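Local coordinates for glycoside hydrolase family 88 protein (Bacteroides vulgatus, PDB 4Q88), which is of unknown function but is probably a hydrolase acting on carbohydrate substrates, at residues E11-L16 / W304-K308; Y27-P33 / D59-Y63; F207-G211 / I321-G325. All blocks are in the same frame, centred on the assembly; numbering follows the deposited sequence. Where two conformers were deposited one is given.

All three contacts belong to one largely helical domain, consistent with the (alpha/alpha)6 barrel of the six-hairpin clan. Contacts 1 and 2 share helix 13-30. Contact 1 ties its N-terminal end to helix 293-311, and contact 2 ties its C-terminal end to helix 58-70. Contact 2 is nested inside the loop closed by contact 1. Contact 3 follows contact 2 in series and crosses contact 1 along the chain. It joins the start of helix 209-225 to the loop before helix 341-358. The centres lie about 23 to 25 Å apart, and none of the contacts touch. Helix 341-358 packs against residues of all three, so the end of the chain connects these regions.

Contact 1: E11-L16 / W304-K308; sequences ETSEEL and WNYLK
This contact joins the start of helix 13-30 to helix 293-311, in a fold consistent with an (alpha/alpha)6 barrel. Glu11 and Thr12 are extended. Thr12 is the N-cap of helix 13-30, with Thr12 OG1 accepting from Glu15 N at 3.1 Å. Segment 304-308 is helical throughout. The CA atoms of Glu11 and Asn305 are 10.5 Å apart, and those of Leu16 and Lys308 9.3 Å, so long side chains bridge the gap. Lys308 is extended, all four chi angles t. Glu11 is t, t, with chi3 near 67°. Glu11 OE2 forms a salt bridge with Lys308 NZ at 2.7 Å and accepts a hydrogen bond from Trp304 NE1 at 2.8 Å. Trp304 has chi1 t and chi2 near -107°, and meets this carboxylate at the indole edge. Glu15, also t, t, forms a salt bridge from OE2 to Lys308 NZ at 2.4 Å, very short, and the oxygen position is less certain. Leu16, rotamer m, t, packs CD2 at 3.6 Å from Trp304 CZ2. Leu16 and Trp304 also touch Arg354 of helix 341-358. Glu11, Glu15 and Lys308 thus form a salt-bridge network in which two carboxylates share one lysine, and Arg354 salt-bridges Glu11 OE1.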
loop_
_atom_site.group_PDB
_atom_site.type_symbol
_atom_site.label_atom_id
_atom_site.label_comp_id
_atom_site.label_asym_id
_atom_site.label_seq_id
_atom_site.Cartn_x
_atom_site.Cartn_y
_atom_site.Cartn_z
ATOM N N GLU A 11 -17.693 -7.217 -18.492
ATOM C CA GLU A 11 -17.912 -6.540 -17.220
ATOM C C GLU A 11 -18.114 -5.038 -17.481
ATOM O O GLU A 11 -17.402 -4.489 -18.328
ATOM C CB GLU A 11 -16.657 -6.776 -16.395
ATOM C CG GLU A 11 -16.618 -6.179 -15.043
ATOM C CD GLU A 11 -15.396 -6.732 -14.344
ATOM O OE1 GLU A 11 -14.288 -6.389 -14.788
ATOM O OE2 GLU A 11 -15.581 -7.567 -13.452
ATOM N N THR A 12 -19.054 -4.385 -16.790
ATOM C CA THR A 12 -19.344 -2.950 -17.024
ATOM C C THR A 12 -18.881 -2.048 -15.855
ATOM O O THR A 12 -18.740 -2.513 -14.733
ATOM C CB THR A 12 -20.855 -2.680 -17.237
ATOM O OG1 THR A 12 -21.559 -2.943 -16.038
ATOM C CG2 THR A 12 -21.456 -3.555 -18.334
ATOM N N SER A 13 -18.709 -0.751 -16.099
ATOM C CA SER A 13 -18.368 0.169 -15.006
ATOM C C SER A 13 -19.504 0.202 -13.981
ATOM O O SER A 13 -19.248 0.272 -12.766
ATOM C CB SER A 13 -18.012 1.579 -15.521
ATOM O OG SER A 13 -19.132 2.215 -16.062
ATOM N N GLU A 14 -20.754 0.096 -14.451
ATOM C CA GLU A 14 -21.910 0.080 -13.554
ATOM C C GLU A 14 -21.797 -1.069 -12.526
ATOM O O GLU A 14 -22.050 -0.908 -11.331
ATOM C CB GLU A 14 -23.202 -0.095 -14.345
ATOM C CG GLU A 14 -23.695 1.169 -15.032
ATOM C CD GLU A 14 -23.060 1.484 -16.395
ATOM O OE1 GLU A 14 -22.134 0.785 -16.924
ATOM O OE2 GLU A 14 -23.535 2.497 -16.967
ATOM N N GLU A 15 -21.463 -2.238 -13.029
ATOM C CA GLU A 15 -21.333 -3.404 -12.154
ATOM C C GLU A 15 -20.167 -3.208 -11.183
ATOM O O GLU A 15 -20.241 -3.608 -10.017
ATOM C CB GLU A 15 -21.131 -4.640 -13.016
ATOM C CG GLU A 15 -20.845 -5.921 -12.259
ATOM C CD GLU A 15 -20.352 -7.028 -13.179
ATOM O OE1 GLU A 15 -20.447 -6.868 -14.447
ATOM O OE2 GLU A 15 -19.865 -8.036 -12.614
ATOM N N LEU A 16 -19.075 -2.628 -11.646
ATOM C CA LEU A 16 -17.914 -2.407 -10.729
ATOM C C LEU A 16 -18.244 -1.371 -9.675
ATOM O O LEU A 16 -17.842 -1.507 -8.531
ATOM C CB LEU A 16 -16.670 -1.975 -11.482
ATOM C CG LEU A 16 -16.219 -3.027 -12.479
ATOM C CD1 LEU A 16 -15.034 -2.481 -13.238
ATOM C CD2 LEU A 16 -15.899 -4.346 -11.795
ATOM N N TRP A 304 -8.227 -10.119 -11.066
ATOM C CA TRP A 304 -9.485 -9.421 -10.784
ATOM C C TRP A 304 -10.601 -10.459 -10.660
ATOM O O TRP A 304 -11.456 -10.336 -9.757
ATOM C CB TRP A 304 -9.792 -8.303 -11.831
ATOM C CG TRP A 304 -11.150 -7.750 -11.581
ATOM C CD1 TRP A 304 -12.298 -7.952 -12.328
ATOM C CD2 TRP A 304 -11.553 -7.023 -10.415
ATOM N NE1 TRP A 304 -13.379 -7.347 -11.696
ATOM C CE2 TRP A 304 -12.952 -6.792 -10.516
ATOM C CE3 TRP A 304 -10.873 -6.530 -9.310
ATOM C CZ2 TRP A 304 -13.660 -6.106 -9.532
ATOM C CZ3 TRP A 304 -11.572 -5.843 -8.332
ATOM C CH2 TRP A 304 -12.962 -5.630 -8.453
ATOM N N ASN A 305 -10.576 -11.493 -11.489
ATOM C CA ASN A 305 -11.602 -12.535 -11.390
ATOM C C ASN A 305 -11.557 -13.233 -10.025
ATOM O O ASN A 305 -12.596 -13.456 -9.386
ATOM C CB ASN A 305 -11.497 -13.560 -12.522
ATOM C CG ASN A 305 -12.560 -14.633 -12.392
ATOM O OD1 ASN A 305 -13.750 -14.350 -12.506
ATOM N ND2 ASN A 305 -12.147 -15.839 -12.054
ATOM N N TYR A 306 -10.345 -13.489 -9.531
ATOM C CA TYR A 306 -10.201 -14.020 -8.162
ATOM C C TYR A 306 -10.775 -13.056 -7.117
ATOM O O TYR A 306 -11.517 -13.463 -6.198
ATOM C CB TYR A 306 -8.724 -14.316 -7.815
ATOM C CG TYR A 306 -8.549 -14.400 -6.304
ATOM C CD1 TYR A 306 -8.776 -15.571 -5.635
ATOM C CD2 TYR A 306 -8.154 -13.285 -5.561
ATOM C CE1 TYR A 306 -8.618 -15.650 -4.268
ATOM C CE2 TYR A 306 -8.026 -13.336 -4.177
ATOM C CZ TYR A 306 -8.256 -14.541 -3.545
ATOM O OH TYR A 306 -8.163 -14.614 -2.194
ATOM N N LEU A 307 -10.425 -11.775 -7.230
ATOM C CA LEU A 307 -10.874 -10.802 -6.253
ATOM C C LEU A 307 -12.420 -10.710 -6.243
ATOM O O LEU A 307 -13.012 -10.593 -5.169
ATOM C CB LEU A 307 -10.307 -9.423 -6.533
ATOM C CG LEU A 307 -8.773 -9.344 -6.265
ATOM C CD1 LEU A 307 -8.202 -8.033 -6.742
ATOM C CD2 LEU A 307 -8.514 -9.515 -4.779
ATOM N N LYS A 308 -13.005 -10.688 -7.435
ATOM C CA LYS A 308 -14.462 -10.430 -7.605
ATOM C C LYS A 308 -15.265 -11.665 -7.217
ATOM O O LYS A 308 -16.365 -11.543 -6.680
ATOM C CB LYS A 308 -14.743 -10.049 -9.056
ATOM C CG LYS A 308 -16.189 -9.964 -9.490
ATOM C CD LYS A 308 -16.283 -9.794 -11.001
ATOM C CE LYS A 308 -17.607 -9.149 -11.388
ATOM N NZ LYS A 308 -17.750 -9.059 -12.879
#

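Contact 2: Y27-P33 / D59-Y63; sequences YQSMHKP and DYLQY
Segment 27-33 is the C-terminal end of helix 13-30 followed by an extended loop, and segment 59-63 is part of helix 58-70. The end of helix 13-30 and its following loop pack on helix 58-70, in a fold consistent with an (alpha/alpha)6 barrel; helix 39-55 lies between the two helices in sequence. Helical phi/psi ends at Met30, a selenomethionine. His31 (-127/126) and Lys32 (-70/148) are extended, and Pro33 is at -75/-14. The nearest backbones are at Pro33 and Tyr63, whose CA atoms are 6.0 Å apart. Tyr63, with chi1 t and chi2 near -91°, points toward segment 27-33 and buries the largest area of any residue here, 157 Å² of the 360 Å² total. Its ring is held between two side chains by CH-pi contacts. Gln28 CG lies 3.6 Å from the centroid of the Tyr63 ring on one face, and Pro33 CB 3.8 Å from the same centroid on the opposite face. Each sits 9° off the ring normal. Gln28 is m, t, and its OE1 lies 3.4 Å from Tyr60 CD1. Gln28 NE2 bonds to Tyr44 OH of helix 39-55, while Tyr60 OH bonds to His21 and Gln25. Tyr63 OH reaches the loop and donates to His31 O at 2.7 Å. A water donates to Lys32 O at 3.2 Å and to Tyr63 OH at 2.5 Å; its link to Tyr27 OH, at 3.4 Å, is weak.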
loop_
_atom_site.group_PDB
_atom_site.type_symbol
_atom_site.label_atom_id
_atom_site.label_comp_id
_atom_site.label_asym_id
_atom_site.label_seq_id
_atom_site.Cartn_x
_atom_site.Cartn_y
_atom_site.Cartn_z
ATOM N N TYR A 27 -18.449 -1.174 5.091
ATOM C CA TYR A 27 -17.402 -0.831 6.053
ATOM C C TYR A 27 -17.760 0.433 6.869
ATOM O O TYR A 27 -17.670 0.434 8.103
ATOM C CB TYR A 27 -16.037 -0.668 5.338
ATOM C CG TYR A 27 -14.966 -0.409 6.318
ATOM C CD1 TYR A 27 -14.349 -1.459 6.976
ATOM C CD2 TYR A 27 -14.588 0.873 6.633
ATOM C CE1 TYR A 27 -13.390 -1.229 7.931
ATOM C CE2 TYR A 27 -13.630 1.119 7.586
ATOM C CZ TYR A 27 -13.026 0.058 8.221
ATOM O OH TYR A 27 -12.060 0.280 9.166
ATOM N N GLN A 28 -18.210 1.497 6.188
ATOM C CA GLN A 28 -18.500 2.749 6.876
ATOM C C GLN A 28 -19.746 2.659 7.758
ATOM O O GLN A 28 -19.818 3.342 8.780
ATOM C CB GLN A 28 -18.610 3.925 5.891
ATOM C CG GLN A 28 -17.289 4.186 5.176
ATOM C CD GLN A 28 -17.265 5.422 4.314
ATOM O OE1 GLN A 28 -18.218 6.197 4.265
ATOM N NE2 GLN A 28 -16.132 5.644 3.659
ATOM N N SER A 29 -20.703 1.801 7.394
ATOM C CA SER A 29 -21.912 1.656 8.212
ATOM C C SER A 29 -21.579 0.888 9.480
ATOM O O SER A 29 -22.166 1.131 10.522
ATOM C CB SER A 29 -23.040 0.949 7.438
ATOM O OG SER A 29 -22.739 -0.419 7.217
HETATM N N MSE A 30 -20.618 -0.029 9.389
HETATM C CA MSE A 30 -20.239 -0.887 10.508
HETATM C C MSE A 30 -19.228 -0.282 11.443
HETATM O O MSE A 30 -19.182 -0.645 12.603
HETATM C CB MSE A 30 -19.603 -2.182 10.013
HETATM C CG MSE A 30 -20.617 -3.252 9.622
HETATM SE SE MSE A 30 -19.612 -4.820 8.966
HETATM C CE MSE A 30 -18.631 -5.343 10.599
ATOM N N HIS A 31 -18.399 0.640 10.960
ATOM C CA HIS A 31 -17.294 1.170 11.740
ATOM C C HIS A 31 -17.325 2.693 11.798
ATOM O O HIS A 31 -17.333 3.360 10.772
ATOM C CB HIS A 31 -15.957 0.716 11.101
ATOM C CG HIS A 31 -15.817 -0.766 11.003
ATOM N ND1 HIS A 31 -15.342 -1.531 12.045
ATOM C CD2 HIS A 31 -16.136 -1.635 10.015
ATOM C CE1 HIS A 31 -15.348 -2.806 11.693
ATOM N NE2 HIS A 31 -15.825 -2.894 10.466
ATOM N N LYS A 32 -17.310 3.243 13.009
ATOM C CA LYS A 32 -17.259 4.680 13.182
ATOM C C LYS A 32 -15.899 5.191 12.752
ATOM O O LYS A 32 -14.909 4.496 12.910
ATOM C CB LYS A 32 -17.524 5.054 14.647
ATOM C CG LYS A 32 -16.395 4.682 15.597
ATOM C CD LYS A 32 -16.774 4.977 17.045
ATOM C CE LYS A 32 -15.680 4.528 17.996
ATOM N NZ LYS A 32 -15.622 5.460 19.154
ATOM N N PRO A 33 -15.848 6.419 12.225
ATOM C CA PRO A 33 -14.555 6.940 11.785
ATOM C C PRO A 33 -13.626 7.372 12.891
ATOM O O PRO A 33 -12.442 7.569 12.632
ATOM C CB PRO A 33 -14.924 8.128 10.906
ATOM C CG PRO A 33 -16.304 8.514 11.305
ATOM C CD PRO A 33 -16.972 7.273 11.792
ATOM N N ASP A 59 -20.237 11.884 1.090
ATOM C CA ASP A 59 -20.338 11.144 2.362
ATOM C C ASP A 59 -19.038 10.374 2.657
ATOM O O ASP A 59 -18.566 10.318 3.786
ATOM C CB ASP A 59 -21.516 10.161 2.309
ATOM C CG ASP A 59 -22.870 10.886 2.251
ATOM O OD1 ASP A 59 -22.993 11.993 2.804
ATOM O OD2 ASP A 59 -23.774 10.372 1.602
ATOM N N TYR A 60 -18.466 9.785 1.621
ATOM C CA TYR A 60 -17.216 9.040 1.784
ATOM C C TYR A 60 -16.123 10.022 2.165
ATOM O O TYR A 60 -15.327 9.764 3.046
ATOM C CB TYR A 60 -16.818 8.277 0.511
ATOM C CG TYR A 60 -17.728 7.168 0.060
ATOM C CD1 TYR A 60 -18.624 6.530 0.926
ATOM C CD2 TYR A 60 -17.637 6.695 -1.216
ATOM C CE1 TYR A 60 -19.438 5.492 0.477
ATOM C CE2 TYR A 60 -18.448 5.683 -1.666
ATOM C CZ TYR A 60 -19.354 5.087 -0.816
ATOM O OH TYR A 60 -20.165 4.086 -1.306
ATOM N N LEU A 61 -16.133 11.204 1.562
ATOM C CA LEU A 61 -15.142 12.223 1.909
ATOM C C LEU A 61 -15.253 12.622 3.384
ATOM O O LEU A 61 -14.260 12.766 4.106
ATOM C CB LEU A 61 -15.311 13.456 1.020
ATOM C CG LEU A 61 -14.183 14.483 1.117
ATOM C CD1 LEU A 61 -12.939 13.854 0.499
ATOM C CD2 LEU A 61 -14.640 15.763 0.380
ATOM N N GLN A 62 -16.486 12.801 3.841
ATOM C CA GLN A 62 -16.720 13.233 5.194
ATOM C C GLN A 62 -16.286 12.152 6.166
ATOM O O GLN A 62 -15.897 12.472 7.298
ATOM C CB GLN A 62 -18.219 13.502 5.423
ATOM C CG GLN A 62 -18.483 14.211 6.759
ATOM C CD GLN A 62 -17.851 15.588 6.779
ATOM O OE1 GLN A 62 -17.940 16.315 5.810
ATOM N NE2 GLN A 62 -17.194 15.939 7.863
ATOM N N TYR A 63 -16.327 10.887 5.753
ATOM C CA TYR A 63 -15.821 9.813 6.640
ATOM C C TYR A 63 -14.318 9.997 6.934
ATOM O O TYR A 63 -13.870 9.845 8.101
ATOM C CB TYR A 63 -16.135 8.439 6.052
ATOM C CG TYR A 63 -15.897 7.260 6.951
ATOM C CD1 TYR A 63 -14.674 6.611 6.947
ATOM C CD2 TYR A 63 -16.911 6.733 7.753
ATOM C CE1 TYR A 63 -14.436 5.513 7.751
ATOM C CE2 TYR A 63 -16.673 5.627 8.590
ATOM C CZ TYR A 63 -15.415 5.021 8.572
ATOM O OH TYR A 63 -15.134 3.907 9.330
HETATM O O HOH W 1 -13.044 3.219 10.615
#

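Contact 3: F207-G211 / I321-G325; sequences FWSRG and IQPVG
Arg210 NH2 donates to Gln322 O at 2.9 Å and Arg210 NH1 to Pro323 O at 3.2 Å. Trp208, chi1 t, presents its indole edge, and Trp208 NE1 donates to Gln322 OE1 at 2.9 Å. These bonds tie the N-terminal end of helix 209-225 to the loop before helix 341-358, in a fold consistent with an (alpha/alpha)6 barrel. A weak bond runs from Arg210 NH1 to Gln322 O at 3.3 Å. A water donates to Gln322 OE1 at 2.9 Å and weakly accepts from Arg210 N at 3.1 Å. Trp208 is at the N-cap position, and Ser209 to Gly211 are helical. Gln322 to Val324 are extended. The closest CA pair, Arg210 and Gln322, is 8.4 Å apart. Arg210 is t, t, p, and Gln322 is t, t. Arg210 NH2 also bonds to Ser273 OG, and Gln322 N donates to Glu271. No apolar packing pair joins the two segments; Arg210, Ile321 and Val324 touch Phe342 of helix 341-358. Arg210 NH2 approaches Ile321 CG2 to 4.3 Å.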
loop_
_atom_site.group_PDB
_atom_site.type_symbol
_atom_site.label_atom_id
_atom_site.label_comp_id
_atom_site.label_asym_id
_atom_site.label_seq_id
_atom_site.Cartn_x
_atom_site.Cartn_y
_atom_site.Cartn_z
ATOM N N PHE A 207 9.912 -14.678 -0.345
ATOM C CA PHE A 207 9.422 -13.344 -0.656
ATOM C C PHE A 207 7.968 -13.235 -0.209
ATOM O O PHE A 207 7.097 -13.962 -0.732
ATOM C CB PHE A 207 9.576 -13.036 -2.149
ATOM C CG PHE A 207 11.006 -13.003 -2.616
ATOM C CD1 PHE A 207 11.822 -11.952 -2.253
ATOM C CD2 PHE A 207 11.495 -13.977 -3.470
ATOM C CE1 PHE A 207 13.119 -11.884 -2.687
ATOM C CE2 PHE A 207 12.790 -13.930 -3.897
ATOM C CZ PHE A 207 13.619 -12.889 -3.506
ATOM N N TRP A 208 7.717 -12.386 0.789
ATOM C CA TRP A 208 6.365 -12.246 1.308
ATOM C C TRP A 208 5.483 -11.490 0.356
ATOM O O TRP A 208 5.789 -10.334 0.023
ATOM C CB TRP A 208 6.402 -11.554 2.661
ATOM C CG TRP A 208 5.112 -11.412 3.363
ATOM C CD1 TRP A 208 4.136 -12.348 3.480
ATOM C CD2 TRP A 208 4.694 -10.294 4.148
ATOM N NE1 TRP A 208 3.094 -11.851 4.259
ATOM C CE2 TRP A 208 3.428 -10.595 4.672
ATOM C CE3 TRP A 208 5.257 -9.029 4.414
ATOM C CZ2 TRP A 208 2.731 -9.714 5.524
ATOM C CZ3 TRP A 208 4.516 -8.120 5.218
ATOM C CH2 TRP A 208 3.265 -8.473 5.734
ATOM N N SER A 209 4.326 -12.055 0.014
ATOM C CA SER A 209 3.388 -11.435 -0.937
ATOM C C SER A 209 2.878 -10.077 -0.520
ATOM O O SER A 209 3.016 -9.109 -1.307
ATOM C CB SER A 209 2.142 -12.339 -1.171
ATOM O OG SER A 209 1.215 -11.748 -2.077
ATOM N N ARG A 210 2.287 -9.931 0.665
ATOM C CA ARG A 210 1.745 -8.597 1.026
ATOM C C ARG A 210 2.916 -7.592 1.054
ATOM O O ARG A 210 2.757 -6.445 0.615
ATOM C CB ARG A 210 0.975 -8.637 2.360
ATOM C CG ARG A 210 0.725 -7.269 2.838
ATOM C CD ARG A 210 -0.429 -7.164 3.808
ATOM N NE ARG A 210 -0.180 -7.718 5.128
ATOM C CZ ARG A 210 -0.929 -8.651 5.713
ATOM N NH1 ARG A 210 -0.655 -9.017 6.981
ATOM N NH2 ARG A 210 -1.934 -9.220 5.080
ATOM N N GLY A 211 4.107 -8.010 1.474
ATOM C CA GLY A 211 5.305 -7.123 1.494
ATOM C C GLY A 211 5.608 -6.555 0.099
ATOM O O GLY A 211 5.789 -5.334 -0.104
ATOM N N ILE A 321 -7.914 -12.472 3.850
ATOM C CA ILE A 321 -6.849 -11.513 4.178
ATOM C C ILE A 321 -5.949 -12.074 5.266
ATOM O O ILE A 321 -6.378 -12.332 6.418
ATOM C CB ILE A 321 -7.426 -10.135 4.548
ATOM C CG1 ILE A 321 -8.177 -9.552 3.350
ATOM C CG2 ILE A 321 -6.271 -9.185 4.996
ATOM C CD1 ILE A 321 -9.139 -8.450 3.707
ATOM N N GLN A 322 -4.659 -12.243 4.949
ATOM C CA GLN A 322 -3.684 -12.776 5.918
ATOM C C GLN A 322 -3.681 -11.812 7.127
ATOM O O GLN A 322 -3.586 -10.603 6.951
ATOM C CB GLN A 322 -2.276 -12.794 5.330
ATOM C CG GLN A 322 -1.220 -13.249 6.338
ATOM C CD GLN A 322 0.174 -13.343 5.742
ATOM O OE1 GLN A 322 0.449 -12.861 4.651
ATOM N NE2 GLN A 322 1.062 -13.993 6.462
ATOM N N PRO A 323 -3.740 -12.336 8.338
ATOM C CA PRO A 323 -3.790 -11.455 9.530
ATOM C C PRO A 323 -2.436 -10.804 9.811
ATOM O O PRO A 323 -1.422 -11.155 9.187
ATOM C CB PRO A 323 -4.135 -12.411 10.670
ATOM C CG PRO A 323 -3.909 -13.758 10.133
ATOM C CD PRO A 323 -4.155 -13.707 8.664
ATOM N N VAL A 324 -2.437 -9.874 10.752
ATOM C CA VAL A 324 -1.247 -9.155 11.134
ATOM C C VAL A 324 -0.525 -9.882 12.286
ATOM O O VAL A 324 -1.130 -10.206 13.282
ATOM C CB VAL A 324 -1.609 -7.746 11.631
ATOM C CG1 VAL A 324 -0.360 -6.970 12.011
ATOM C CG2 VAL A 324 -2.379 -7.010 10.539
ATOM N N GLY A 325 0.766 -10.052 12.131
ATOM C CA GLY A 325 1.644 -10.358 13.259
ATOM C C GLY A 325 1.443 -11.753 13.816
ATOM O O GLY A 325 1.558 -11.965 15.023
HETATM O O HOH W 2 0.478 -12.051 1.910
#